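Alkane monooxygenase (Geobacillus thermodenitrificans, PDB 3B9O) belongs to the luciferase-like monooxygenase family, with a TIM-barrel fold that binds flavin mononucleotide. Local coordinates at residues Ser175-Ala180 and Lys195-Asn200. Numbering follows the deposited sequence.
Sequences SWEDNA and KVHEIN
Glu177 and His197 meet through a short hydrogen bond, NE2 of His197 to OE1 of Glu177, at 2.5 Å. OE1 accepts with its anti lone pair and lies in the plane of the imidazole. Carboxylate and ring are only 15° apart, so the two flat groups are nearly coplanar. The acidic partner would probably favour a proton on NE2. Two backbone bonds lie beside this pair. Glu177 N donates to Lys195 O at 3.0 Å, and the bond is close to straight. His197 N donates to Ser175 O at 2.7 Å, but is more bent. Together they make a single beta bridge centred on Trp176 and Val196. Ser175 adds a third bond to the backbone: OG is anti to the backbone N (chi1 178°) and donates to His197 O at 2.8 Å, in the carbonyl plane. His212 N also bonds to this hydroxyl. The ammonium NZ of Lys195 is 4.7 Å from Glu177 OE2, too far for a salt bridge. A water instead links NZ to Asn179 O, in the type I turn from Glu177 to Ala180.

The apolar packing centres on Trp176 and Val196, whose side chains run side by side. CG2 of Val196 sits over one face of the indole, 3.7 Å from the centroid of the six-membered ring, a CH-pi contact. Trp176 NE1 bonds to His212 O. Ala180 CB touches Lys195 CB, and Ile199 CG2 packs on Ser175 CB at 3.8 Å.

The bridge joins the loop after helix 154-174 to the loop after strand 189-191, across the base of the hairpin formed by strands 181-184 and 189-191. Thr191 of that hairpin touches Trp176, Ala180 and Val196, while Ile199 rests on Lys170 and Leu171 of helix 154-174.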
loop_
_atom_site.group_PDB
_atom_site.type_symbol
_atom_site.label_atom_id
_atom_site.label_comp_id
_atom_site.label_asym_id
_atom_site.label_seq_id
_atom_site.Cartn_x
_atom_site.Cartn_y
_atom_site.Cartn_z
ATOM N N SER A 175 -10.963 -23.159 -5.821
ATOM C CA SER A 175 -11.733 -23.519 -6.992
ATOM C C SER A 175 -11.024 -24.532 -7.899
ATOM O O SER A 175 -11.619 -25.543 -8.306
ATOM C CB SER A 175 -12.155 -22.266 -7.722
ATOM O OG SER A 175 -12.882 -22.569 -8.896
ATOM N N TRP A 176 -9.765 -24.274 -8.231
ATOM C CA TRP A 176 -8.977 -25.175 -9.068
ATOM C C TRP A 176 -7.948 -25.799 -8.153
ATOM O O TRP A 176 -7.285 -25.076 -7.425
ATOM C CB TRP A 176 -8.206 -24.411 -10.155
ATOM C CG TRP A 176 -9.069 -23.743 -11.204
ATOM C CD1 TRP A 176 -10.177 -22.932 -10.980
ATOM C CD2 TRP A 176 -8.919 -23.822 -12.619
ATOM N NE1 TRP A 176 -10.705 -22.545 -12.171
ATOM C CE2 TRP A 176 -9.935 -23.051 -13.188
ATOM C CE3 TRP A 176 -7.998 -24.464 -13.472
ATOM C CZ2 TRP A 176 -10.074 -22.898 -14.582
ATOM C CZ3 TRP A 176 -8.139 -24.311 -14.850
ATOM C CH2 TRP A 176 -9.171 -23.543 -15.392
ATOM N N GLU A 177 -7.789 -27.115 -8.248
ATOM C CA GLU A 177 -6.802 -27.863 -7.494
ATOM C C GLU A 177 -5.393 -27.616 -8.064
ATOM O O GLU A 177 -5.248 -27.226 -9.230
ATOM C CB GLU A 177 -7.156 -29.354 -7.533
ATOM C CG GLU A 177 -8.549 -29.663 -6.934
ATOM C CD GLU A 177 -8.844 -31.163 -6.818
ATOM O OE1 GLU A 177 -10.039 -31.540 -6.995
ATOM O OE2 GLU A 177 -7.885 -31.940 -6.585
ATOM N N ASP A 178 -4.368 -27.823 -7.236
ATOM C CA ASP A 178 -2.972 -27.575 -7.633
ATOM C C ASP A 178 -2.540 -27.960 -9.030
ATOM O O ASP A 178 -1.952 -27.139 -9.762
ATOM C CB ASP A 178 -1.989 -28.135 -6.616
ATOM C CG ASP A 178 -1.905 -27.275 -5.382
ATOM O OD1 ASP A 178 -1.096 -27.634 -4.497
ATOM O OD2 ASP A 178 -2.636 -26.245 -5.296
ATOM N N ASN A 179 -2.835 -29.202 -9.383
ATOM C CA ASN A 179 -2.396 -29.782 -10.632
ATOM C C ASN A 179 -3.586 -29.978 -11.572
ATOM O O ASN A 179 -3.634 -30.964 -12.300
ATOM C CB ASN A 179 -1.759 -31.149 -10.329
ATOM C CG ASN A 179 -0.549 -31.041 -9.380
ATOM O OD1 ASN A 179 -0.526 -31.659 -8.298
ATOM N ND2 ASN A 179 0.474 -30.288 -9.798
ATOM N N ALA A 180 -4.553 -29.060 -11.536
ATOM C CA ALA A 180 -5.736 -29.169 -12.378
ATOM C C ALA A 180 -5.321 -29.163 -13.854
ATOM O O ALA A 180 -5.861 -29.934 -14.679
ATOM C CB ALA A 180 -6.739 -28.018 -12.082
ATOM N N LYS A 195 -11.088 -31.485 -11.376
ATOM C CA LYS A 195 -10.244 -30.740 -10.461
ATOM C C LYS A 195 -10.531 -29.234 -10.564
ATOM O O LYS A 195 -9.816 -28.427 -10.006
ATOM C CB LYS A 195 -8.765 -31.058 -10.711
ATOM C CG LYS A 195 -8.407 -32.528 -10.576
ATOM C CD LYS A 195 -6.874 -32.736 -10.426
ATOM C CE LYS A 195 -6.533 -34.227 -10.100
ATOM N NZ LYS A 195 -5.130 -34.369 -9.569
ATOM N N VAL A 196 -11.625 -28.885 -11.238
ATOM C CA VAL A 196 -12.117 -27.524 -11.284
ATOM C C VAL A 196 -13.513 -27.496 -10.630
ATOM O O VAL A 196 -14.424 -28.221 -11.066
ATOM C CB VAL A 196 -12.159 -26.996 -12.731
ATOM C CG1 VAL A 196 -12.848 -25.625 -12.790
ATOM C CG2 VAL A 196 -10.736 -26.911 -13.318
ATOM N N HIS A 197 -13.677 -26.636 -9.619
ATOM C CA HIS A 197 -14.830 -26.686 -8.699
ATOM C C HIS A 197 -15.579 -25.383 -8.546
ATOM O O HIS A 197 -14.963 -24.319 -8.431
ATOM C CB HIS A 197 -14.375 -27.150 -7.288
ATOM C CG HIS A 197 -13.561 -28.398 -7.295
ATOM N ND1 HIS A 197 -14.099 -29.627 -7.600
ATOM C CD2 HIS A 197 -12.240 -28.608 -7.075
ATOM C CE1 HIS A 197 -13.152 -30.539 -7.573
ATOM N NE2 HIS A 197 -12.015 -29.949 -7.248
ATOM N N GLU A 198 -16.918 -25.457 -8.521
ATOM C CA GLU A 198 -17.740 -24.333 -8.059
ATOM C C GLU A 198 -17.336 -24.039 -6.612
ATOM O O GLU A 198 -16.866 -24.929 -5.894
ATOM C CB GLU A 198 -19.240 -24.652 -8.136
ATOM C CG GLU A 198 -19.828 -24.522 -9.506
ATOM C CD GLU A 198 -21.278 -25.001 -9.628
ATOM O OE1 GLU A 198 -21.891 -25.480 -8.632
ATOM O OE2 GLU A 198 -21.809 -24.875 -10.756
ATOM N N ILE A 199 -17.452 -22.783 -6.208
ATOM C CA ILE A 199 -17.169 -22.417 -4.809
ATOM C C ILE A 199 -18.449 -22.320 -3.983
ATOM O O ILE A 199 -18.400 -22.396 -2.758
ATOM C CB ILE A 199 -16.341 -21.089 -4.662
ATOM C CG1 ILE A 199 -17.124 -19.892 -5.242
ATOM C CG2 ILE A 199 -14.928 -21.287 -5.256
ATOM C CD1 ILE A 199 -16.617 -18.478 -4.824
ATOM N N ASN A 200 -19.583 -22.147 -4.654
ATOM C CA ASN A 200 -20.878 -22.073 -3.975
ATOM C C ASN A 200 -20.866 -21.170 -2.769
ATOM O O ASN A 200 -21.248 -21.575 -1.636
ATOM C CB ASN A 200 -21.372 -23.469 -3.605
ATOM C CG ASN A 200 -21.505 -24.345 -4.810
ATOM O OD1 ASN A 200 -20.894 -25.397 -4.881
ATOM N ND2 ASN A 200 -22.256 -23.875 -5.807
HETATM O O HOH W 1 -3.722 -33.603 -12.077
#